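Local coordinates for protein fructuronate-tagaturonate epimerase UxaE from Cohnella laeviribosi in complex with 1 glycerol (Cohnella laeviribosi, PDB 6IL9) that probably interconverts fructuronate and tagaturonate as a zinc-dependent epimerase built on a TIM barrel, at residues 302-305 / 306-310; 400-404 / 405-409. All blocks are in the same frame, centred on the assembly; numbering follows the deposited sequence.

Interaction 1. Residues 302-305 / 306-310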
ATOM      1  N   ALA A 302     -10.053   8.585   1.286  1.00 20.44           N
ATOM      2  CA  ALA A 302      -8.729   9.090   1.645  1.00 22.67           C
ATOM      3  C   ALA A 302      -8.693  10.575   1.339  1.00 25.06           C
ATOM      4  O   ALA A 302      -8.433  10.962   0.193  1.00 24.43           O
ATOM      5  CB  ALA A 302      -7.626   8.358   0.873  1.00 21.87           C
ATOM      6  N   PRO A 303      -8.986  11.442   2.301  1.00 21.76           N
ATOM      7  CA  PRO A 303      -8.904  12.879   2.041  1.00 24.31           C
ATOM      8  C   PRO A 303      -7.456  13.346   2.095  1.00 24.28           C
ATOM      9  O   PRO A 303      -6.549  12.611   2.477  1.00 23.27           O
ATOM     10  CB  PRO A 303      -9.734  13.495   3.164  1.00 26.31           C
ATOM     11  CG  PRO A 303      -9.607  12.508   4.290  1.00 26.61           C
ATOM     12  CD  PRO A 303      -9.433  11.152   3.677  1.00 23.11           C
ATOM     13  N   ARG A 304      -7.249  14.578   1.645  1.00 28.52           N
ATOM     14  CA  ARG A 304      -5.990  15.270   1.893  1.00 27.20           C
ATOM     15  C   ARG A 304      -6.167  16.055   3.185  1.00 23.68           C
ATOM     16  O   ARG A 304      -6.973  16.988   3.252  1.00 25.90           O
ATOM     17  CB  ARG A 304      -5.599  16.193   0.746  1.00 31.16           C
ATOM     18  CG  ARG A 304      -4.535  17.196   1.202  1.00 31.59           C
ATOM     19  CD  ARG A 304      -3.457  17.406   0.180  1.00 39.53           C
ATOM     20  NE  ARG A 304      -2.725  18.641   0.442  1.00 40.40           N
ATOM     21  CZ  ARG A 304      -1.525  18.679   1.003  1.00 41.36           C
ATOM     22  NH1 ARG A 304      -0.930  17.547   1.355  1.00 41.37           N
ATOM     23  NH2 ARG A 304      -0.918  19.840   1.216  1.00 41.30           N
ATOM     24  N   PHE A 305      -5.448  15.648   4.224  1.00 24.78           N
ATOM     25  CA  PHE A 305      -5.561  16.301   5.515  1.00 23.32           C
ATOM     26  C   PHE A 305      -4.794  17.621   5.542  1.00 23.37           C
ATOM     27  O   PHE A 305      -3.826  17.827   4.803  1.00 20.27           O
ATOM     28  CB  PHE A 305      -5.042  15.381   6.627  1.00 20.24           C
ATOM     29  CG  PHE A 305      -5.813  14.090   6.768  1.00 19.01           C
ATOM     30  CD1 PHE A 305      -7.061  14.078   7.342  1.00 23.97           C
ATOM     31  CD2 PHE A 305      -5.256  12.888   6.353  1.00 24.35           C
ATOM     32  CE1 PHE A 305      -7.762  12.907   7.486  1.00 19.65           C
ATOM     33  CE2 PHE A 305      -5.957  11.698   6.488  1.00 24.05           C
ATOM     34  CZ  PHE A 305      -7.214  11.709   7.047  1.00 22.47           C
ATOM     35  N   ILE A 306      -5.245  18.521   6.419  1.00 21.12           N
ATOM     36  CA  ILE A 306      -4.511  19.751   6.670  1.00 19.26           C
ATOM     37  C   ILE A 306      -3.075  19.420   7.080  1.00 17.25           C
ATOM     38  O   ILE A 306      -2.827  18.437   7.782  1.00 19.74           O
ATOM     39  CB  ILE A 306      -5.249  20.580   7.735  1.00 24.36           C
ATOM     40  CG1 ILE A 306      -4.664  21.982   7.795  1.00 24.88           C
ATOM     41  CG2 ILE A 306      -5.211  19.885   9.091  1.00 24.29           C
ATOM     42  CD1 ILE A 306      -5.015  22.814   6.592  1.00 35.59           C
ATOM     43  N   GLY A 307      -2.124  20.221   6.607  1.00 19.41           N
ATOM     44  CA  GLY A 307      -0.707  19.921   6.801  1.00 18.86           C
ATOM     45  C   GLY A 307      -0.138  19.120   5.640  1.00 18.07           C
ATOM     46  O   GLY A 307      -0.674  19.123   4.529  1.00 17.91           O
ATOM     47  N   GLU A 308       0.970  18.424   5.898  1.00 16.59           N
ATOM     48  CA  GLU A 308       1.586  17.609   4.857  1.00 14.51           C
ATOM     49  C   GLU A 308       1.933  16.215   5.360  1.00 15.19           C
ATOM     50  O   GLU A 308       2.426  16.048   6.479  1.00 15.71           O
ATOM     51  CB  GLU A 308       2.861  18.252   4.311  1.00 17.16           C
ATOM     52  CG  GLU A 308       2.660  19.632   3.740  1.00 19.35           C
ATOM     53  CD  GLU A 308       3.964  20.176   3.188  1.00 23.94           C
ATOM     54  OE1 GLU A 308       4.564  19.496   2.333  1.00 24.33           O
ATOM     55  OE2 GLU A 308       4.383  21.266   3.623  1.00 25.17           O
ATOM     56  N   PHE A 309       1.696  15.230   4.499  1.00 15.23           N
ATOM     57  CA  PHE A 309       2.043  13.822   4.704  1.00 15.35           C
ATOM     58  C   PHE A 309       3.045  13.452   3.622  1.00 15.25           C
ATOM     59  O   PHE A 309       2.665  12.877   2.596  1.00 17.62           O
ATOM     60  CB  PHE A 309       0.790  12.911   4.612  1.00 14.77           C
ATOM     61  CG  PHE A 309      -0.036  12.842   5.869  1.00 15.95           C
ATOM     62  CD1 PHE A 309      -0.738  13.952   6.335  1.00 16.30           C
ATOM     63  CD2 PHE A 309      -0.146  11.644   6.554  1.00 15.54           C
ATOM     64  CE1 PHE A 309      -1.509  13.858   7.494  1.00 15.25           C
ATOM     65  CE2 PHE A 309      -0.906  11.541   7.718  1.00 15.91           C
ATOM     66  CZ  PHE A 309      -1.589  12.661   8.184  1.00 16.30           C
ATOM     67  N   GLN A 310       4.323  13.767   3.846  1.00 13.91           N
ATOM     68  CA  GLN A 310       5.372  13.437   2.891  1.00 15.13           C
ATOM     69  C   GLN A 310       5.929  12.045   3.173  1.00 15.11           C
ATOM     70  O   GLN A 310       5.868  11.541   4.302  1.00 15.84           O
ATOM     71  CB  GLN A 310       6.511  14.450   2.952  1.00 14.97           C
ATOM     72  CG  GLN A 310       6.111  15.838   2.467  1.00 14.61           C
ATOM     73  CD  GLN A 310       7.296  16.753   2.365  1.00 15.57           C
ATOM     74  OE1 GLN A 310       8.424  16.299   2.194  1.00 15.00           O
ATOM     75  NE2 GLN A 310       7.051  18.057   2.457  1.00 16.53           N
TER
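F305 and F309, four residues apart, bring their side chains together inside the loop that follows strand 300-302 of the TIM barrel and leads to helix 319-336. CB of F305 lies 3.9 Å from CE1 of F309, and CD2 of F305 is 4.0 Å from the same atom. The rings neither stack nor meet edge-to-face: their planes are inclined at 38° with the centroids 5.7 Å apart, an oblique aromatic pair held by apolar packing. CG of F305 stands beside its backbone N, anti to the carbonyl carbon (chi1 -62°), and the buried ring also meets F322 edge-to-face. Both phenylalanines rest on I342, at the end of strand 339-342, and the F309 side chain comes within about 8 Å of the bound glycerol and 9 Å of the zinc ion, which places F309 near, but not in, the zinc site. The loop turns through I306 and G307; G307 has a positive phi, 92°, and at its backbone angles a CB would run into the carbonyl O of I306. I306 O accepts a hydrogen bond from Y315 OH, tying the turn to the later part of the loop. On the more open side R304 reaches along the turn, its chain bent at chi2, and lays one face of its guanidinium over G307 O, with NH2 3.4 Å from that oxygen at an angle too poor for a hydrogen bond.

Interaction 2. Residues 400-404 / 405-409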
ATOM      1  N   GLU A 400      15.699  13.507 -10.627  1.00 23.90           N
ATOM      2  CA  GLU A 400      14.811  12.700 -11.461  1.00 25.96           C
ATOM      3  C   GLU A 400      13.658  12.121 -10.651  1.00 26.19           C
ATOM      4  O   GLU A 400      12.541  11.987 -11.162  1.00 29.04           O
ATOM      5  CB  GLU A 400      15.599  11.574 -12.139  1.00 27.78           C
ATOM      6  CG  GLU A 400      16.837  12.057 -12.878  1.00 29.45           C
ATOM      7  CD  GLU A 400      17.901  10.979 -13.025  1.00 27.41           C
ATOM      8  OE1 GLU A 400      17.543   9.787 -13.037  1.00 31.93           O
ATOM      9  OE2 GLU A 400      19.099  11.322 -13.116  1.00 32.15           O
ATOM     10  N   ALA A 401      13.905  11.794  -9.387  1.00 21.30           N
ATOM     11  CA  ALA A 401      12.885  11.158  -8.573  1.00 21.81           C
ATOM     12  C   ALA A 401      11.923  12.175  -7.952  1.00 22.84           C
ATOM     13  O   ALA A 401      10.751  11.851  -7.719  1.00 23.15           O
ATOM     14  CB  ALA A 401      13.579  10.298  -7.515  1.00 22.60           C
ATOM     15  N   THR A 402      12.376  13.409  -7.708  1.00 23.64           N
ATOM     16  CA  THR A 402      11.464  14.425  -7.191  1.00 24.07           C
ATOM     17  C   THR A 402      10.381  14.796  -8.196  1.00 29.68           C
ATOM     18  O   THR A 402       9.383  15.412  -7.810  1.00 30.96           O
ATOM     19  CB  THR A 402      12.226  15.685  -6.765  1.00 22.93           C
ATOM     20  OG1 THR A 402      12.826  16.309  -7.911  1.00 25.22           O
ATOM     21  CG2 THR A 402      13.299  15.343  -5.750  1.00 22.26           C
ATOM     22  N   ALA A 403      10.549  14.429  -9.468  1.00 28.82           N
ATOM     23  CA  ALA A 403       9.482  14.629 -10.439  1.00 33.02           C
ATOM     24  C   ALA A 403       8.275  13.737 -10.169  1.00 33.44           C
ATOM     25  O   ALA A 403       7.169  14.067 -10.608  1.00 34.28           O
ATOM     26  CB  ALA A 403      10.017  14.384 -11.853  1.00 34.39           C
ATOM     27  N   TYR A 404       8.457  12.628  -9.439  1.00 30.66           N
ATOM     28  CA  TYR A 404       7.403  11.652  -9.175  1.00 28.91           C
ATOM     29  C   TYR A 404       6.818  11.739  -7.775  1.00 29.63           C
ATOM     30  O   TYR A 404       5.689  11.281  -7.559  1.00 31.16           O
ATOM     31  CB  TYR A 404       7.940  10.230  -9.354  1.00 31.92           C
ATOM     32  CG  TYR A 404       8.253   9.860 -10.777  1.00 35.99           C
ATOM     33  CD1 TYR A 404       7.236   9.544 -11.667  1.00 43.20           C
ATOM     34  CD2 TYR A 404       9.557   9.811 -11.227  1.00 31.35           C
ATOM     35  CE1 TYR A 404       7.512   9.199 -12.974  1.00 42.20           C
ATOM     36  CE2 TYR A 404       9.845   9.467 -12.531  1.00 42.86           C
ATOM     37  CZ  TYR A 404       8.817   9.161 -13.400  1.00 42.32           C
ATOM     38  OH  TYR A 404       9.095   8.815 -14.703  1.00 47.88           O
ATOM     39  N   TYR A 405       7.569  12.263  -6.814  1.00 26.32           N
ATOM     40  CA  TYR A 405       7.112  12.364  -5.438  1.00 25.06           C
ATOM     41  C   TYR A 405       7.412  13.767  -4.949  1.00 24.55           C
ATOM     42  O   TYR A 405       8.524  14.264  -5.154  1.00 26.39           O
ATOM     43  CB  TYR A 405       7.804  11.323  -4.559  1.00 23.71           C
ATOM     44  CG  TYR A 405       7.456   9.911  -4.967  1.00 23.19           C
ATOM     45  CD1 TYR A 405       6.338   9.283  -4.441  1.00 23.24           C
ATOM     46  CD2 TYR A 405       8.214   9.226  -5.899  1.00 24.29           C
ATOM     47  CE1 TYR A 405       5.994   8.003  -4.814  1.00 25.12           C
ATOM     48  CE2 TYR A 405       7.880   7.932  -6.282  1.00 21.14           C
ATOM     49  CZ  TYR A 405       6.760   7.332  -5.738  1.00 23.58           C
ATOM     50  OH  TYR A 405       6.390   6.050  -6.093  1.00 25.50           O
ATOM     51  N   HIS A 406       6.427  14.407  -4.325  1.00 23.88           N
ATOM     52  CA  HIS A 406       6.608  15.771  -3.832  1.00 24.64           C
ATOM     53  C   HIS A 406       7.231  15.718  -2.445  1.00 20.33           C
ATOM     54  O   HIS A 406       6.604  15.240  -1.494  1.00 19.62           O
ATOM     55  CB  HIS A 406       5.289  16.533  -3.786  1.00 25.78           C
ATOM     56  CG  HIS A 406       5.427  17.900  -3.188  1.00 26.61           C
ATOM     57  ND1 HIS A 406       5.905  18.978  -3.904  1.00 35.14           N
ATOM     58  CD2 HIS A 406       5.198  18.354  -1.933  1.00 27.64           C
ATOM     59  CE1 HIS A 406       5.940  20.043  -3.122  1.00 35.75           C
ATOM     60  NE2 HIS A 406       5.515  19.693  -1.920  1.00 30.05           N
ATOM     61  N   VAL A 407       8.467  16.207  -2.327  1.00 18.83           N
ATOM     62  CA  VAL A 407       9.172  16.257  -1.052  1.00 16.89           C
ATOM     63  C   VAL A 407       9.857  17.612  -0.920  1.00 16.83           C
ATOM     64  O   VAL A 407      10.136  18.295  -1.908  1.00 19.44           O
ATOM     65  CB  VAL A 407      10.210  15.117  -0.922  1.00 17.23           C
ATOM     66  CG1 VAL A 407       9.505  13.748  -0.885  1.00 17.65           C
ATOM     67  CG2 VAL A 407      11.226  15.174  -2.082  1.00 17.96           C
ATOM     68  N   THR A 408      10.130  18.014   0.324  1.00 15.29           N
ATOM     69  CA  THR A 408      10.876  19.245   0.573  1.00 17.21           C
ATOM     70  C   THR A 408      12.253  18.950   1.157  1.00 17.51           C
ATOM     71  O   THR A 408      12.788  19.729   1.949  1.00 17.53           O
ATOM     72  CB  THR A 408      10.086  20.185   1.488  1.00 17.64           C
ATOM     73  OG1 THR A 408       9.682  19.491   2.675  1.00 15.61           O
ATOM     74  CG2 THR A 408       8.850  20.726   0.765  1.00 20.60           C
ATOM     75  N   THR A 409      12.832  17.822   0.750  1.00 13.15           N
ATOM     76  CA  THR A 409      14.127  17.363   1.232  1.00 14.37           C
ATOM     77  C   THR A 409      15.197  18.440   1.143  1.00 16.76           C
ATOM     78  O   THR A 409      15.359  19.094   0.107  1.00 18.35           O
ATOM     79  CB  THR A 409      14.556  16.172   0.388  1.00 16.34           C
ATOM     80  OG1 THR A 409      13.443  15.271   0.252  1.00 16.74           O
ATOM     81  CG2 THR A 409      15.744  15.461   0.996  1.00 13.92           C
TER
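Y405 packs against Y404 and the last turn of helix 384-402, where the chain leaves the helix for the loop before helix 432-440. The polar part of the contact is backbone-made. A401 O receives Y404 N at 3.0 Å and also Y405 N, a weak bond of 3.3 Å with an angle of 142° at the hydrogen; the one oxygen thus takes both the i+3 and the i+4 N-H, the second weakly, as the chain leaves the helix. T402 CA offers a CA-H...O contact to Y405 O, at 3.6 Å. The side chain of T402 turns back instead, its OG1 hydrogen-bonded to E399 O.

The ring contacts centre on Y405. Its chi1 of -64° turns the ring away from its own carbonyl carbon and back against the preceding peptide: Y404 O lies over one face, 3.4 Å from CG of Y405, while A401 O sits at the edge near the ring plane. Apolar contacts are two: CB of Y404 touches CD2 of Y405 at 3.6 Å and, further along, T402 CG2 and V407 CG2 meet loosely at 4.2 Å.

Beyond these segments the ring is bounded by R126 and E127 of helix 125-131 and by I440, and its hydroxyl shares a hydrogen bond with Y442 OH. Replacing the Y405 side chain by that of alanine is likely to leave Y442 OH without this partner and to open a gap beside Y404 CB and I440. The chemistry is thus divided: a weak backbone hydrogen bond joins Y405 to the helix end, while its ring and hydroxyl fasten the loop to neighbouring helices.

Interaction 1 comes first along the chain, in the loop between strand 300-302 of the eight-stranded parallel barrel and helix 319-336; interaction 2 follows later, where helix 384-402 runs out into the loop before helix 432-440. Their centres are 16 Å apart, yet the two loops touch: Q310 NE2 of 306-310 lies 3.0 Å from T408 OG1 of 405-409, a probable hydrogen bond, and Q310 OE1 packs against V407 CA. Q436 of helix 432-440 bonds to both Q310 and T409. A barrel loop and a helical exit are thereby joined, and since F309 and Y405 each approach the zinc and glycerol, both probably border the active-site region.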